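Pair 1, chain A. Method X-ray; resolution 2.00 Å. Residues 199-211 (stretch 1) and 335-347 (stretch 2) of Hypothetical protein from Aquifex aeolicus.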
# COMPACT_ATOMS: atom_id res chain seq x y z
N ASP A 199 14.39 -15.98 -15.50
CA ASP A 199 15.35 -15.17 -16.25
C ASP A 199 16.25 -14.37 -15.29
O ASP A 199 15.84 -14.01 -14.19
CB ASP A 199 14.62 -14.20 -17.15
CG ASP A 199 15.56 -13.57 -18.16
OD1 ASP A 199 16.10 -14.32 -18.99
OD2 ASP A 199 15.78 -12.34 -18.11
N GLU A 200 17.48 -14.09 -15.69
CA GLU A 200 18.37 -13.39 -14.80
C GLU A 200 17.83 -12.01 -14.41
O GLU A 200 18.16 -11.53 -13.35
CB GLU A 200 19.77 -13.26 -15.40
CG GLU A 200 20.84 -13.16 -14.32
CD GLU A 200 22.25 -13.11 -14.87
OE1 GLU A 200 22.43 -13.22 -16.11
OE2 GLU A 200 23.17 -12.97 -14.04
N SER A 201 17.00 -11.39 -15.24
CA SER A 201 16.38 -10.11 -14.88
C SER A 201 15.42 -10.24 -13.68
O SER A 201 14.94 -9.24 -13.13
CB SER A 201 15.63 -9.53 -16.08
OG SER A 201 14.56 -10.39 -16.48
N GLY A 202 15.14 -11.48 -13.28
CA GLY A 202 14.30 -11.72 -12.13
C GLY A 202 15.03 -12.24 -10.91
O GLY A 202 14.39 -12.75 -9.98
N LEU A 203 16.37 -12.13 -10.90
CA LEU A 203 17.15 -12.63 -9.75
C LEU A 203 16.76 -11.99 -8.41
O LEU A 203 16.65 -12.69 -7.39
CB LEU A 203 18.64 -12.47 -9.97
CG LEU A 203 19.52 -13.39 -9.10
CD1 LEU A 203 19.04 -14.85 -9.05
CD2 LEU A 203 20.97 -13.35 -9.63
N ARG A 204 16.58 -10.67 -8.42
CA ARG A 204 16.13 -9.93 -7.24
C ARG A 204 14.72 -10.34 -6.81
O ARG A 204 14.47 -10.55 -5.63
CB ARG A 204 16.13 -8.43 -7.52
CG ARG A 204 17.47 -7.86 -8.01
CD ARG A 204 18.47 -7.72 -6.89
NE ARG A 204 19.30 -8.89 -6.68
CZ ARG A 204 20.41 -9.13 -7.36
NH1 ARG A 204 20.79 -8.30 -8.33
NH2 ARG A 204 21.14 -10.22 -7.10
N ALA A 205 13.80 -10.45 -7.77
CA ALA A 205 12.44 -10.93 -7.46
C ALA A 205 12.48 -12.33 -6.84
O ALA A 205 11.67 -12.64 -5.97
CB ALA A 205 11.54 -10.92 -8.70
N LEU A 206 13.39 -13.19 -7.30
CA LEU A 206 13.52 -14.54 -6.70
C LEU A 206 14.05 -14.48 -5.26
O LEU A 206 13.53 -15.14 -4.37
CB LEU A 206 14.43 -15.45 -7.55
CG LEU A 206 14.77 -16.84 -6.99
CD1 LEU A 206 13.53 -17.73 -6.81
CD2 LEU A 206 15.86 -17.55 -7.84
N GLU A 207 15.11 -13.69 -5.05
CA GLU A 207 15.61 -13.40 -3.71
C GLU A 207 14.47 -12.91 -2.81
O GLU A 207 14.32 -13.38 -1.69
CB GLU A 207 16.74 -12.33 -3.79
CG GLU A 207 18.05 -12.93 -4.37
CD GLU A 207 19.19 -11.94 -4.54
OE1 GLU A 207 18.94 -10.71 -4.49
OE2 GLU A 207 20.33 -12.41 -4.75
N ASN A 208 13.68 -11.94 -3.28
CA ASN A 208 12.60 -11.41 -2.46
C ASN A 208 11.58 -12.51 -2.11
O ASN A 208 11.10 -12.61 -0.98
CB ASN A 208 11.86 -10.27 -3.19
CG ASN A 208 10.66 -9.81 -2.42
OD1 ASN A 208 10.79 -9.34 -1.32
ND2 ASN A 208 9.47 -10.01 -2.96
N PHE A 209 11.25 -13.33 -3.09
CA PHE A 209 10.30 -14.44 -2.87
C PHE A 209 10.79 -15.40 -1.78
O PHE A 209 10.04 -15.73 -0.86
CB PHE A 209 10.07 -15.17 -4.22
CG PHE A 209 9.23 -16.39 -4.08
CD1 PHE A 209 7.85 -16.28 -3.91
CD2 PHE A 209 9.83 -17.65 -4.05
CE1 PHE A 209 7.05 -17.45 -3.75
CE2 PHE A 209 9.03 -18.83 -3.89
CZ PHE A 209 7.63 -18.71 -3.74
N LEU A 210 12.05 -15.82 -1.85
CA LEU A 210 12.61 -16.73 -0.84
C LEU A 210 12.68 -16.11 0.56
O LEU A 210 12.45 -16.81 1.55
CB LEU A 210 14.01 -17.25 -1.26
CG LEU A 210 13.99 -17.99 -2.61
CD1 LEU A 210 15.42 -18.10 -3.13
CD2 LEU A 210 13.32 -19.41 -2.44
N ILE A 211 13.01 -14.81 0.65
CA ILE A 211 13.02 -14.10 1.94
C ILE A 211 11.60 -13.96 2.49
O ILE A 211 11.34 -14.16 3.71
CB ILE A 211 13.59 -12.67 1.82
CG1 ILE A 211 15.06 -12.68 1.37
CG2 ILE A 211 13.47 -11.96 3.17
CD1 ILE A 211 15.98 -13.51 2.21
N LYS A 335 22.15 -23.00 -11.75
CA LYS A 335 21.49 -23.05 -10.45
C LYS A 335 21.48 -21.65 -9.84
O LYS A 335 22.45 -20.90 -10.02
CB LYS A 335 22.26 -23.97 -9.51
CG LYS A 335 22.19 -25.44 -9.84
CD LYS A 335 20.79 -25.99 -9.68
CE LYS A 335 20.83 -27.46 -9.33
NZ LYS A 335 19.50 -28.05 -9.56
N ALA A 336 20.40 -21.29 -9.13
CA ALA A 336 20.26 -19.93 -8.55
C ALA A 336 21.39 -19.53 -7.61
O ALA A 336 21.79 -18.36 -7.58
CB ALA A 336 18.89 -19.77 -7.83
N HIS A 337 21.85 -20.48 -6.80
CA HIS A 337 23.00 -20.23 -5.92
C HIS A 337 24.30 -19.98 -6.71
O HIS A 337 25.17 -19.23 -6.24
CB HIS A 337 23.19 -21.33 -4.88
CG HIS A 337 23.36 -22.70 -5.45
ND1 HIS A 337 22.29 -23.46 -5.87
CD2 HIS A 337 24.46 -23.46 -5.65
CE1 HIS A 337 22.72 -24.63 -6.30
NE2 HIS A 337 24.04 -24.66 -6.18
N GLU A 338 24.42 -20.56 -7.92
CA GLU A 338 25.59 -20.27 -8.80
C GLU A 338 25.65 -18.79 -9.18
O GLU A 338 26.74 -18.24 -9.40
CB GLU A 338 25.62 -21.17 -10.05
CG GLU A 338 25.78 -22.65 -9.74
CD GLU A 338 25.82 -23.57 -10.98
OE1 GLU A 338 26.61 -24.53 -10.95
OE2 GLU A 338 25.08 -23.36 -11.98
N LEU A 339 24.49 -18.13 -9.25
CA LEU A 339 24.42 -16.71 -9.64
C LEU A 339 24.14 -15.71 -8.50
O LEU A 339 24.39 -14.53 -8.66
CB LEU A 339 23.42 -16.48 -10.79
CG LEU A 339 23.59 -17.31 -12.07
CD1 LEU A 339 22.66 -16.81 -13.15
CD2 LEU A 339 25.05 -17.29 -12.56
N SER A 340 23.59 -16.18 -7.38
CA SER A 340 23.28 -15.28 -6.23
C SER A 340 24.05 -15.75 -5.01
O SER A 340 23.71 -16.79 -4.40
CB SER A 340 21.75 -15.25 -5.94
OG SER A 340 21.39 -14.63 -4.68
N PRO A 341 25.12 -15.00 -4.63
CA PRO A 341 25.80 -15.38 -3.39
C PRO A 341 24.80 -15.41 -2.20
O PRO A 341 24.92 -16.27 -1.31
CB PRO A 341 26.85 -14.28 -3.20
CG PRO A 341 27.09 -13.73 -4.60
CD PRO A 341 25.72 -13.81 -5.26
N LEU A 342 23.82 -14.51 -2.20
CA LEU A 342 22.91 -14.44 -1.05
C LEU A 342 22.07 -15.74 -0.93
O LEU A 342 22.00 -16.39 0.12
CB LEU A 342 22.01 -13.21 -1.14
CG LEU A 342 20.83 -13.27 -0.16
CD1 LEU A 342 21.34 -13.03 1.21
CD2 LEU A 342 19.71 -12.31 -0.50
N ILE A 343 21.44 -16.13 -2.03
CA ILE A 343 20.71 -17.39 -2.06
C ILE A 343 21.62 -18.57 -1.66
O ILE A 343 21.21 -19.47 -0.89
CB ILE A 343 20.08 -17.60 -3.44
CG1 ILE A 343 18.97 -16.56 -3.68
CG2 ILE A 343 19.56 -18.99 -3.58
CD1 ILE A 343 18.30 -16.66 -5.05
N ALA A 344 22.86 -18.55 -2.18
CA ALA A 344 23.88 -19.55 -1.86
C ALA A 344 24.09 -19.66 -0.36
O ALA A 344 24.50 -20.72 0.14
CB ALA A 344 25.23 -19.19 -2.53
N SER A 345 23.84 -18.56 0.34
CA SER A 345 24.15 -18.44 1.76
C SER A 345 22.96 -18.60 2.75
O SER A 345 23.19 -18.67 3.98
CB SER A 345 24.75 -17.07 2.00
OG SER A 345 23.68 -16.13 2.14
N LEU A 346 21.72 -18.61 2.26
CA LEU A 346 20.55 -18.72 3.14
C LEU A 346 20.59 -20.02 3.94
O LEU A 346 20.61 -21.11 3.37
CB LEU A 346 19.24 -18.69 2.33
CG LEU A 346 18.91 -17.38 1.59
CD1 LEU A 346 17.75 -17.56 0.58
CD2 LEU A 346 18.58 -16.27 2.62
N LYS A 347 20.59 -19.90 5.26
CA LYS A 347 20.67 -21.06 6.13
C LYS A 347 19.27 -21.64 6.42
O LYS A 347 18.28 -20.90 6.39
CB LYS A 347 21.42 -20.69 7.41
CG LYS A 347 22.91 -20.34 7.20
CD LYS A 347 23.56 -19.75 8.48
CE LYS A 347 25.10 -19.84 8.44
NZ LYS A 347 25.77 -19.29 9.67

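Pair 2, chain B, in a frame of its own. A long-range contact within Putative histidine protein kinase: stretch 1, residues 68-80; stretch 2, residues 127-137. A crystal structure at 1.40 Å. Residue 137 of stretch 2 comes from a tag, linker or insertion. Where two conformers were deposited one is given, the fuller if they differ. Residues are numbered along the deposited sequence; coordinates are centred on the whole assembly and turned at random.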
# COMPACT_ATOMS: atom_id res chain seq x y z
N SER B 68 -0.63 10.68 -8.81
CA SER B 68 0.03 11.96 -8.50
C SER B 68 -0.87 12.89 -7.68
O SER B 68 -0.36 13.68 -6.87
CB SER B 68 0.47 12.66 -9.79
OG SER B 68 -0.62 13.07 -10.60
N ARG B 69 -2.18 12.81 -7.87
CA ARG B 69 -3.10 13.64 -7.06
C ARG B 69 -3.14 13.12 -5.62
O ARG B 69 -3.07 13.88 -4.66
CB ARG B 69 -4.51 13.66 -7.64
CG ARG B 69 -4.74 14.70 -8.76
CD ARG B 69 -3.84 14.46 -9.95
NE ARG B 69 -4.15 15.37 -11.04
CZ ARG B 69 -3.27 15.75 -11.97
NH1 ARG B 69 -1.99 15.41 -11.91
NH2 ARG B 69 -3.68 16.55 -12.93
N ALA B 70 -3.26 11.80 -5.47
CA ALA B 70 -3.25 11.20 -4.14
C ALA B 70 -1.92 11.47 -3.44
O ALA B 70 -1.87 11.73 -2.22
CB ALA B 70 -3.54 9.70 -4.22
N HIS B 71 -0.82 11.43 -4.20
CA HIS B 71 0.49 11.63 -3.62
C HIS B 71 0.62 13.03 -3.02
O HIS B 71 1.16 13.21 -1.94
CB HIS B 71 1.62 11.34 -4.63
CG HIS B 71 2.98 11.37 -4.00
ND1 HIS B 71 3.95 12.27 -4.37
CD2 HIS B 71 3.48 10.67 -2.96
CE1 HIS B 71 5.02 12.09 -3.62
NE2 HIS B 71 4.77 11.11 -2.76
N LEU B 72 0.16 14.04 -3.75
CA LEU B 72 0.28 15.39 -3.20
C LEU B 72 -0.60 15.57 -1.97
O LEU B 72 -0.21 16.26 -1.03
CB LEU B 72 -0.03 16.45 -4.24
CG LEU B 72 1.11 16.83 -5.18
CD1 LEU B 72 0.85 18.23 -5.73
CD2 LEU B 72 2.49 16.78 -4.55
N CYS B 73 -1.79 14.94 -1.96
CA CYS B 73 -2.61 14.94 -0.75
C CYS B 73 -1.82 14.35 0.42
O CYS B 73 -1.81 14.90 1.52
CB CYS B 73 -3.90 14.16 -0.95
SG CYS B 73 -5.08 14.90 -2.06
N GLU B 74 -1.14 13.23 0.17
CA GLU B 74 -0.39 12.53 1.21
C GLU B 74 0.73 13.40 1.73
O GLU B 74 0.98 13.43 2.94
CB GLU B 74 0.16 11.20 0.67
CG GLU B 74 0.75 10.29 1.72
CD GLU B 74 1.43 9.09 1.11
OE1 GLU B 74 0.74 8.09 0.86
OE2 GLU B 74 2.65 9.16 0.86
N ASP B 75 1.40 14.13 0.83
CA ASP B 75 2.45 15.04 1.25
C ASP B 75 1.91 16.09 2.22
O ASP B 75 2.55 16.39 3.25
CB ASP B 75 3.05 15.78 0.05
CG ASP B 75 4.00 14.92 -0.78
OD1 ASP B 75 4.34 13.78 -0.40
OD2 ASP B 75 4.40 15.43 -1.83
N LEU B 76 0.74 16.66 1.91
CA LEU B 76 0.17 17.72 2.75
C LEU B 76 -0.20 17.15 4.12
O LEU B 76 0.09 17.74 5.18
CB LEU B 76 -1.05 18.34 2.06
CG LEU B 76 -1.77 19.45 2.84
CD1 LEU B 76 -0.81 20.55 3.28
CD2 LEU B 76 -2.89 20.00 1.99
N ILE B 77 -0.86 15.99 4.12
CA ILE B 77 -1.24 15.36 5.38
C ILE B 77 0.02 15.00 6.18
O ILE B 77 0.04 15.13 7.40
CB ILE B 77 -2.08 14.10 5.14
CG1 ILE B 77 -3.39 14.44 4.45
CG2 ILE B 77 -2.31 13.37 6.46
CD1 ILE B 77 -4.02 13.26 3.72
N GLY B 78 1.07 14.56 5.49
CA GLY B 78 2.34 14.27 6.15
C GLY B 78 2.98 15.46 6.84
O GLY B 78 3.65 15.30 7.87
N LEU B 79 2.79 16.67 6.32
CA LEU B 79 3.32 17.87 6.98
C LEU B 79 2.66 18.06 8.34
O LEU B 79 3.31 18.47 9.30
CB LEU B 79 3.07 19.12 6.16
CG LEU B 79 3.85 19.27 4.85
CD1 LEU B 79 3.34 20.51 4.14
CD2 LEU B 79 5.34 19.37 5.13
N VAL B 80 1.36 17.81 8.40
CA VAL B 80 0.61 17.85 9.67
C VAL B 80 1.12 16.75 10.61
O VAL B 80 1.40 17.01 11.79
CB VAL B 80 -0.91 17.67 9.46
CG1 VAL B 80 -1.62 17.61 10.79
CG2 VAL B 80 -1.46 18.82 8.63
N GLN B 127 -3.76 24.06 -6.05
CA GLN B 127 -4.17 24.40 -4.68
C GLN B 127 -3.34 23.61 -3.68
O GLN B 127 -2.89 24.13 -2.67
CB GLN B 127 -5.65 24.10 -4.47
CG GLN B 127 -6.58 25.04 -5.22
CD GLN B 127 -8.04 24.66 -5.08
OE1 GLN B 127 -8.45 24.10 -4.07
NE2 GLN B 127 -8.83 24.97 -6.10
N LEU B 128 -3.14 22.34 -3.95
CA LEU B 128 -2.30 21.54 -3.07
C LEU B 128 -0.88 22.09 -3.04
O LEU B 128 -0.30 22.26 -1.97
CB LEU B 128 -2.30 20.08 -3.51
CG LEU B 128 -3.59 19.31 -3.25
CD1 LEU B 128 -3.63 18.08 -4.13
CD2 LEU B 128 -3.75 18.88 -1.78
N ARG B 129 -0.31 22.42 -4.22
CA ARG B 129 1.07 22.88 -4.24
C ARG B 129 1.20 24.21 -3.49
O ARG B 129 2.19 24.43 -2.81
CB ARG B 129 1.58 23.05 -5.68
CG ARG B 129 1.76 21.74 -6.42
CD ARG B 129 2.58 21.96 -7.72
NE ARG B 129 2.45 20.85 -8.68
CZ ARG B 129 2.99 19.65 -8.50
NH1 ARG B 129 3.69 19.38 -7.40
NH2 ARG B 129 2.82 18.71 -9.40
N SER B 130 0.19 25.07 -3.63
CA SER B 130 0.18 26.38 -2.97
C SER B 130 0.12 26.22 -1.45
O SER B 130 0.90 26.84 -0.74
CB SER B 130 -1.04 27.18 -3.42
OG SER B 130 -1.19 28.34 -2.60
N LYS B 131 -0.81 25.40 -0.95
CA LYS B 131 -0.93 25.19 0.49
C LYS B 131 0.35 24.55 1.02
O LYS B 131 0.87 24.95 2.05
CB LYS B 131 -2.16 24.38 0.84
CG LYS B 131 -2.38 24.27 2.36
CD LYS B 131 -2.44 25.63 3.03
CE LYS B 131 -3.07 25.48 4.42
NZ LYS B 131 -3.03 26.75 5.19
N ILE B 132 0.88 23.55 0.32
CA ILE B 132 2.13 22.92 0.75
C ILE B 132 3.26 23.94 0.90
O ILE B 132 3.97 23.96 1.91
CB ILE B 132 2.52 21.77 -0.19
CG1 ILE B 132 1.57 20.59 0.02
CG2 ILE B 132 3.94 21.32 0.05
CD1 ILE B 132 1.68 19.50 -1.06
N ALA B 133 3.40 24.81 -0.09
CA ALA B 133 4.43 25.83 -0.08
C ALA B 133 4.22 26.85 1.06
O ALA B 133 5.17 27.24 1.73
CB ALA B 133 4.48 26.54 -1.42
N ARG B 134 2.97 27.27 1.26
CA ARG B 134 2.68 28.32 2.23
C ARG B 134 2.80 27.85 3.66
O ARG B 134 3.16 28.62 4.53
CB ARG B 134 1.28 28.88 2.03
CG ARG B 134 1.20 29.93 0.95
CD ARG B 134 -0.21 30.45 0.82
NE ARG B 134 -1.09 29.45 0.24
CZ ARG B 134 -2.14 28.92 0.84
NH1 ARG B 134 -2.48 29.29 2.07
NH2 ARG B 134 -2.86 28.01 0.20
N CYS B 135 2.46 26.60 3.92
CA CYS B 135 2.47 26.18 5.31
C CYS B 135 3.79 25.47 5.61
O CYS B 135 4.06 25.10 6.76
CB CYS B 135 1.25 25.33 5.63
SG CYS B 135 1.40 23.67 5.17
N SER B 136 4.64 25.34 4.60
CA SER B 136 6.00 24.85 4.83
C SER B 136 7.06 25.81 4.28
O SER B 136 8.12 25.37 3.83
CB SER B 136 6.17 23.47 4.19
OG SER B 136 5.34 22.51 4.83
N ARG B 137 6.78 27.11 4.33
CA ARG B 137 7.69 28.10 3.75
C ARG B 137 9.13 27.87 4.20
O ARG B 137 9.41 27.77 5.39
CB ARG B 137 7.25 29.52 4.09
CG ARG B 137 6.01 30.00 3.34
CD ARG B 137 5.91 31.52 3.35
NE ARG B 137 4.59 32.00 2.92
CZ ARG B 137 4.26 32.28 1.66
NH1 ARG B 137 5.14 32.13 0.67
NH2 ARG B 137 3.04 32.70 1.38

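Both pairs set two helices side by side, running in nearly the same direction. In pair 1 the axes of helices 203-211 and 341-345 approach to 10.6 Å at an angle of 25°; in pair 2 the axes of helices 68-80 and 127-135 approach to 9.9 Å at 22°. Superposing N, CA and C of 14 central residues gives an RMSD of 0.7 Å, and the buried areas are similar, 494 and 532 Å².

An isoleucine on the second helix is kept in both identity and rotamer. Ile343(A) matches Ile132(B), with CA atoms 0.8 Å and side-chain centres 1.2 Å apart after superposition, and both have chi1 m and chi2 t. In pair 1, Ile343(A) CD1 lies 3.8 Å from Leu206(A) CD2 and 3.7 Å from Leu210(A) CD1. In pair 2, Ile132(B) is a knob among Leu72(B), Asp75(B), Leu76(B) and Leu79(B), the last three of which match Leu206(A), Glu207(A) and Leu210(A). Where Leu206(A) offers a methyl group, Asp75(B) offers its CB, 4.1 Å from Ile132(B) CD1. The leucine at the head of this row also persists, though its rotamer differs (t, p in Leu203(A); m, t in Leu72(B)): Leu203(A) and Leu72(B) have CA atoms 0.3 Å and side-chain centres 0.9 Å apart.

A clear change of chemistry falls at Glu207(A), matched to Leu76(B) with CA atoms 0.4 Å apart. Leu76(B) solves the position by apolar packing: it is a knob among Leu128(B), Lys131(B), Ile132(B) and Cys135(B), with its CD2 4.0 Å from Leu128(B) CD2. Glu207(A) instead accepts a very short hydrogen bond, 2.5 Å from Ser340(A) OG to Glu207(A) OE2. The same OG accepts from the backbone, 3.0 Å from Ile343(A) N to Ser340(A) OG, and so caps the second helix while tying it to the first. The carboxylate is further held by a salt bridge within its own helix, with Arg204(A) NE 2.9 Å from Glu207(A) OE1. Polar chemistry does not exclude apolar contact here, since Glu207(A) CG lies 3.8 Å from Ile343(A) CD1.

Ser340(A) matches Arg129(B), whose CA-to-CB bond points away but whose long side chain returns: Leu72(B) CD1 lies over one guanidinium face, 3.5 Å from Arg129(B) NH1. Pair 2 has no hydrogen bond between its stretches.

At the far end Leu346(A) matches Cys135(B). Leu346(A) CD1 reaches to 4.2 Å from Leu210(A) CB, whereas Cys135(B) SG sits 3.8 Å from Leu79(B) CD1. The longer leucine also spans to the last residue of its partner stretch, with Leu346(A) CD2 3.8 Å from Ile211(A) CD1.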